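Local coordinates for uncharacterized protein (Mycobacterium tuberculosis, PDB 3KFW), which is of unknown function but, as a member of the PaaX family with a predicted helix-turn-helix region, is probably a transcriptional regulator, at residues Glu75-Pro79 with Arg216-His220; Leu171-Met175 with Val187-Met191. All blocks are in the same frame, centred on the assembly; numbering follows the deposited sequence. Where two conformers were deposited one is given.

Interaction 1 of 2, residues Glu75-Pro79 with Arg216-His220; sequences EAMRP and RAAYH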
loop_
_atom_site.group_PDB
_atom_site.type_symbol
_atom_site.label_atom_id
_atom_site.label_comp_id
_atom_site.label_asym_id
_atom_site.label_seq_id
_atom_site.Cartn_x
_atom_site.Cartn_y
_atom_site.Cartn_z
ATOM N N GLU A 75 -5.153 23.444 25.037
ATOM C CA GLU A 75 -3.771 23.048 24.721
ATOM C C GLU A 75 -3.692 22.245 23.388
ATOM O O GLU A 75 -2.609 21.801 22.965
ATOM C CB GLU A 75 -3.122 22.318 25.916
ATOM C CG GLU A 75 -1.605 22.081 25.832
ATOM C CD GLU A 75 -0.826 23.266 25.266
ATOM N N ALA A 76 -4.843 22.068 22.732
ATOM C CA ALA A 76 -4.912 21.467 21.390
ATOM C C ALA A 76 -5.004 22.576 20.345
ATOM O O ALA A 76 -4.548 22.409 19.216
ATOM C CB ALA A 76 -6.109 20.523 21.268
HETATM N N MSE A 77 -5.625 23.695 20.733
HETATM C CA MSE A 77 -5.762 24.902 19.899
HETATM C C MSE A 77 -4.531 25.809 20.007
HETATM O O MSE A 77 -4.246 26.584 19.113
HETATM C CB MSE A 77 -6.985 25.706 20.342
HETATM C CG MSE A 77 -8.297 25.549 19.556
HETATM SE SE MSE A 77 -9.559 26.916 20.267
HETATM C CE MSE A 77 -8.514 28.571 19.825
ATOM N N ARG A 78 -3.845 25.739 21.139
ATOM C CA ARG A 78 -2.542 26.363 21.301
ATOM C C ARG A 78 -1.592 25.384 21.991
ATOM O O ARG A 78 -1.359 25.498 23.210
ATOM C CB ARG A 78 -2.619 27.694 22.072
ATOM C CG ARG A 78 -1.552 28.657 21.555
ATOM C CD ARG A 78 -1.501 28.500 20.038
ATOM N NE ARG A 78 -0.326 29.066 19.401
ATOM C CZ ARG A 78 0.857 28.456 19.276
ATOM N NH1 ARG A 78 1.846 29.069 18.642
ATOM N NH2 ARG A 78 1.064 27.246 19.788
ATOM N N PRO A 79 -1.074 24.394 21.222
ATOM C CA PRO A 79 -0.199 23.364 21.748
ATOM C C PRO A 79 1.213 23.843 21.648
ATOM O O PRO A 79 1.674 24.138 20.545
ATOM C CB PRO A 79 -0.404 22.191 20.785
ATOM C CG PRO A 79 -1.290 22.684 19.702
ATOM C CD PRO A 79 -1.357 24.161 19.800
ATOM N N ARG A 216 -8.006 32.290 15.601
ATOM C CA ARG A 216 -7.799 32.354 17.054
ATOM C C ARG A 216 -8.257 33.672 17.715
ATOM O O ARG A 216 -8.940 33.610 18.765
ATOM C CB ARG A 216 -6.333 32.055 17.420
ATOM C CG ARG A 216 -6.015 30.615 17.294
ATOM C CD ARG A 216 -4.542 30.284 17.402
ATOM N NE ARG A 216 -4.440 28.868 17.066
ATOM C CZ ARG A 216 -4.021 28.403 15.881
ATOM N NH1 ARG A 216 -3.595 29.272 14.963
ATOM N NH2 ARG A 216 -4.015 27.077 15.634
ATOM N N ALA A 217 -7.897 34.830 17.147
ATOM C CA ALA A 217 -8.348 36.155 17.658
ATOM C C ALA A 217 -9.886 36.296 17.702
ATOM O O ALA A 217 -10.449 36.794 18.697
ATOM C CB ALA A 217 -7.717 37.320 16.887
ATOM N N ALA A 218 -10.551 35.811 16.653
ATOM C CA ALA A 218 -11.989 35.904 16.535
ATOM C C ALA A 218 -12.642 34.980 17.543
ATOM O O ALA A 218 -13.672 35.330 18.133
ATOM C CB ALA A 218 -12.417 35.535 15.148
ATOM N N TYR A 219 -12.058 33.799 17.749
ATOM C CA TYR A 219 -12.578 32.898 18.772
ATOM C C TYR A 219 -12.354 33.491 20.143
ATOM O O TYR A 219 -13.279 33.480 20.959
ATOM C CB TYR A 219 -11.991 31.476 18.704
ATOM C CG TYR A 219 -12.419 30.653 19.898
ATOM C CD1 TYR A 219 -11.563 30.454 20.982
ATOM C CD2 TYR A 219 -13.712 30.115 19.976
ATOM C CE1 TYR A 219 -11.979 29.728 22.115
ATOM C CE2 TYR A 219 -14.131 29.390 21.090
ATOM C CZ TYR A 219 -13.266 29.206 22.150
ATOM O OH TYR A 219 -13.689 28.481 23.241
ATOM N N HIS A 220 -11.148 34.013 20.401
ATOM C CA HIS A 220 -10.874 34.568 21.726
ATOM C C HIS A 220 -11.671 35.843 21.990
ATOM O O HIS A 220 -12.015 36.113 23.139
ATOM C CB HIS A 220 -9.372 34.706 21.989
ATOM C CG HIS A 220 -8.665 33.388 22.064
ATOM N ND1 HIS A 220 -7.783 32.953 21.092
ATOM C CD2 HIS A 220 -8.753 32.384 22.969
ATOM C CE1 HIS A 220 -7.340 31.751 21.411
ATOM N NE2 HIS A 220 -7.916 31.380 22.543
#
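The backbone carbonyl of M77 receives the guanidinium of R216: NE donates to M77 O at 3.1 Å, with an N-H...O angle of 152°. The donor lies almost on the extension of the C=O bond, while the oxygen sits 20° out of the guanidinium plane, near its NE edge. R216 can reach this far because its chain runs extended from CG to NE. NH2, on the same edge as NE, forms a salt bridge with D198, so that two partners, a main-chain oxygen and a carboxylate, limit the rotation of the guanidinium. The carbonyl belongs to the last helical residue of 64-77, and R78, which follows it, has already left helical geometry; the arginine thus bonds to the C-terminal end of this helix and joins it to helix 212-234 in the PaaX-like C-terminal region. Beside the polar bond, the selenomethionine side chain of M77 reaches across to the same helix. Extended as far as SE, it brings that atom to 4.5 Å from the centroid of the Y219 ring, an oblique Met-aromatic contact; the bend at chi3 (61°) then swings CE toward the rings. This methyl touches Y219 CD1 at 3.8 Å and, in one of the two conformers of H220, H220 CE1 at 3.7 Å. In that conformer the imidazole carries Y219 CD1 over one face. On the exposed side, R78 crosses R216 at about a right angle; R78 CD comes to 4.2 Å from R216 NE, and the two like charges lie near each other without their charged atoms touching.

Interaction 2 of 2, residues Leu171-Met175 with Val187-Met191; sequences LLGDM and VAAAM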
loop_
_atom_site.group_PDB
_atom_site.type_symbol
_atom_site.label_atom_id
_atom_site.label_comp_id
_atom_site.label_asym_id
_atom_site.label_seq_id
_atom_site.Cartn_x
_atom_site.Cartn_y
_atom_site.Cartn_z
ATOM N N LEU A 171 -15.023 31.595 7.057
ATOM C CA LEU A 171 -15.453 31.694 8.451
ATOM C C LEU A 171 -15.235 33.077 9.094
ATOM O O LEU A 171 -16.061 33.495 9.903
ATOM C CB LEU A 171 -14.768 30.614 9.293
ATOM C CG LEU A 171 -15.238 29.190 9.015
ATOM C CD1 LEU A 171 -14.303 28.202 9.637
ATOM C CD2 LEU A 171 -16.663 28.936 9.451
ATOM N N LEU A 172 -14.128 33.757 8.751
ATOM C CA LEU A 172 -13.894 35.165 9.143
ATOM C C LEU A 172 -15.013 36.080 8.577
ATOM O O LEU A 172 -15.643 36.814 9.339
ATOM C CB LEU A 172 -12.454 35.659 8.770
ATOM C CG LEU A 172 -11.306 34.991 9.601
ATOM C CD1 LEU A 172 -9.874 34.975 8.974
ATOM C CD2 LEU A 172 -11.225 35.428 11.120
ATOM N N GLY A 173 -15.268 35.999 7.257
ATOM C CA GLY A 173 -16.447 36.623 6.595
ATOM C C GLY A 173 -17.804 36.295 7.245
ATOM O O GLY A 173 -18.660 37.184 7.390
ATOM N N ASP A 174 -17.996 35.036 7.670
ATOM C CA ASP A 174 -19.214 34.608 8.358
ATOM C C ASP A 174 -19.398 35.337 9.708
ATOM O O ASP A 174 -20.518 35.795 10.015
ATOM C CB ASP A 174 -19.208 33.088 8.604
ATOM C CG ASP A 174 -19.521 32.241 7.341
ATOM O OD1 ASP A 174 -19.899 32.799 6.271
ATOM O OD2 ASP A 174 -19.392 30.982 7.428
HETATM N N MSE A 175 -18.322 35.410 10.513
HETATM C CA MSE A 175 -18.302 36.207 11.743
HETATM C C MSE A 175 -18.577 37.703 11.476
HETATM O O MSE A 175 -19.525 38.273 12.033
HETATM C CB MSE A 175 -16.984 36.018 12.505
HETATM C CG MSE A 175 -16.964 36.579 13.988
HETATM SE SE MSE A 175 -18.276 35.651 15.118
HETATM C CE MSE A 175 -17.114 34.388 16.079
ATOM N N VAL A 187 -20.999 30.472 14.417
ATOM C CA VAL A 187 -19.730 30.681 13.725
ATOM C C VAL A 187 -18.487 30.318 14.570
ATOM O O VAL A 187 -17.555 29.685 14.073
ATOM C CB VAL A 187 -19.597 32.109 13.237
ATOM C CG1 VAL A 187 -18.235 32.288 12.708
ATOM C CG2 VAL A 187 -20.660 32.389 12.155
ATOM N N ALA A 188 -18.471 30.701 15.837
ATOM C CA ALA A 188 -17.410 30.263 16.741
ATOM C C ALA A 188 -17.235 28.735 16.850
ATOM O O ALA A 188 -16.086 28.248 16.787
ATOM C CB ALA A 188 -17.642 30.844 18.113
ATOM N N ALA A 189 -18.329 27.986 17.068
ATOM C CA ALA A 189 -18.263 26.520 17.036
ATOM C C ALA A 189 -17.705 26.034 15.675
ATOM O O ALA A 189 -16.949 25.064 15.632
ATOM C CB ALA A 189 -19.637 25.853 17.361
ATOM N N ALA A 190 -18.014 26.700 14.571
ATOM C CA ALA A 190 -17.380 26.279 13.288
ATOM C C ALA A 190 -15.868 26.490 13.314
ATOM O O ALA A 190 -15.095 25.662 12.775
ATOM C CB ALA A 190 -18.007 26.985 12.068
HETATM N N MSE A 191 -15.448 27.601 13.927
HETATM C CA MSE A 191 -14.042 27.993 13.949
HETATM C C MSE A 191 -13.239 27.078 14.830
HETATM O O MSE A 191 -12.072 26.799 14.535
HETATM C CB MSE A 191 -13.865 29.418 14.467
HETATM C CG MSE A 191 -14.052 30.480 13.412
HETATM SE SE MSE A 191 -14.000 32.276 14.227
HETATM C CE MSE A 191 -14.030 33.136 12.497
#
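Apolar contacts between side chains join L171 to A190 and M191, and M175 to V187 and A188. The closest side-chain pair is L171 CD2 against A190 CB, at 3.5 Å. V187 sets its two methyls on different residues: CG1 lies 3.9 Å from M175 CB, whereas CG2 rests against D174 CB, also at 3.9 Å. The chain of M175 leaves with CG anti to the backbone N (chi1 -168°) and then bends at chi2 and chi3, which carries its CE over to the CB of A188, 4.1 Å away. M191, by contrast, is extended beyond CG, and its methyl CE is laid onto the other helix, where L172 CD2 meets it at 3.9 Å and the CB atoms of L171 and M175 also border it. The two helices, 161-177 and 181-195, form an antiparallel helical hairpin in the PaaX-like C-terminal region; their short segments approach to 9.9 Å between axes, with a signed crossing angle of -162°. A second group of contacts sets methyls against the backbone. M191 CE comes to 3.3 Å from L171 O, and V187 CG1 lies 3.7 Å from that same oxygen, which meanwhile accepts the helical bond from M175 N. These methyls therefore pack around a carbonyl whose polar need is already met within its own helix. M175 CE in turn borders the backbone N of A188. Helix 212-234 packs against both helices, with L215 touching L171 and M191, and F222 touching A188.

How the interactions relate
Helix 212-234 connects the two contacts: one side of it receives helix 64-77 in interaction 1, while A218, between R216 and Y219 in sequence, turns to the hairpin of interaction 2. There A218 CB lies 3.7 Å from M191 SE, and A218 CB and L172 CD2 are 4.2 Å apart, while A218 O is 4.1 Å from M175 CE. The centres of the contacts are about 13 Å apart. Along the chain, interaction 2 is nested within the loop that interaction 1 closes. Helix 181-195 also serves both, its L195 touching M77 and R216, so the hairpin, helix 212-234 and the end of helix 64-77 pack continuously.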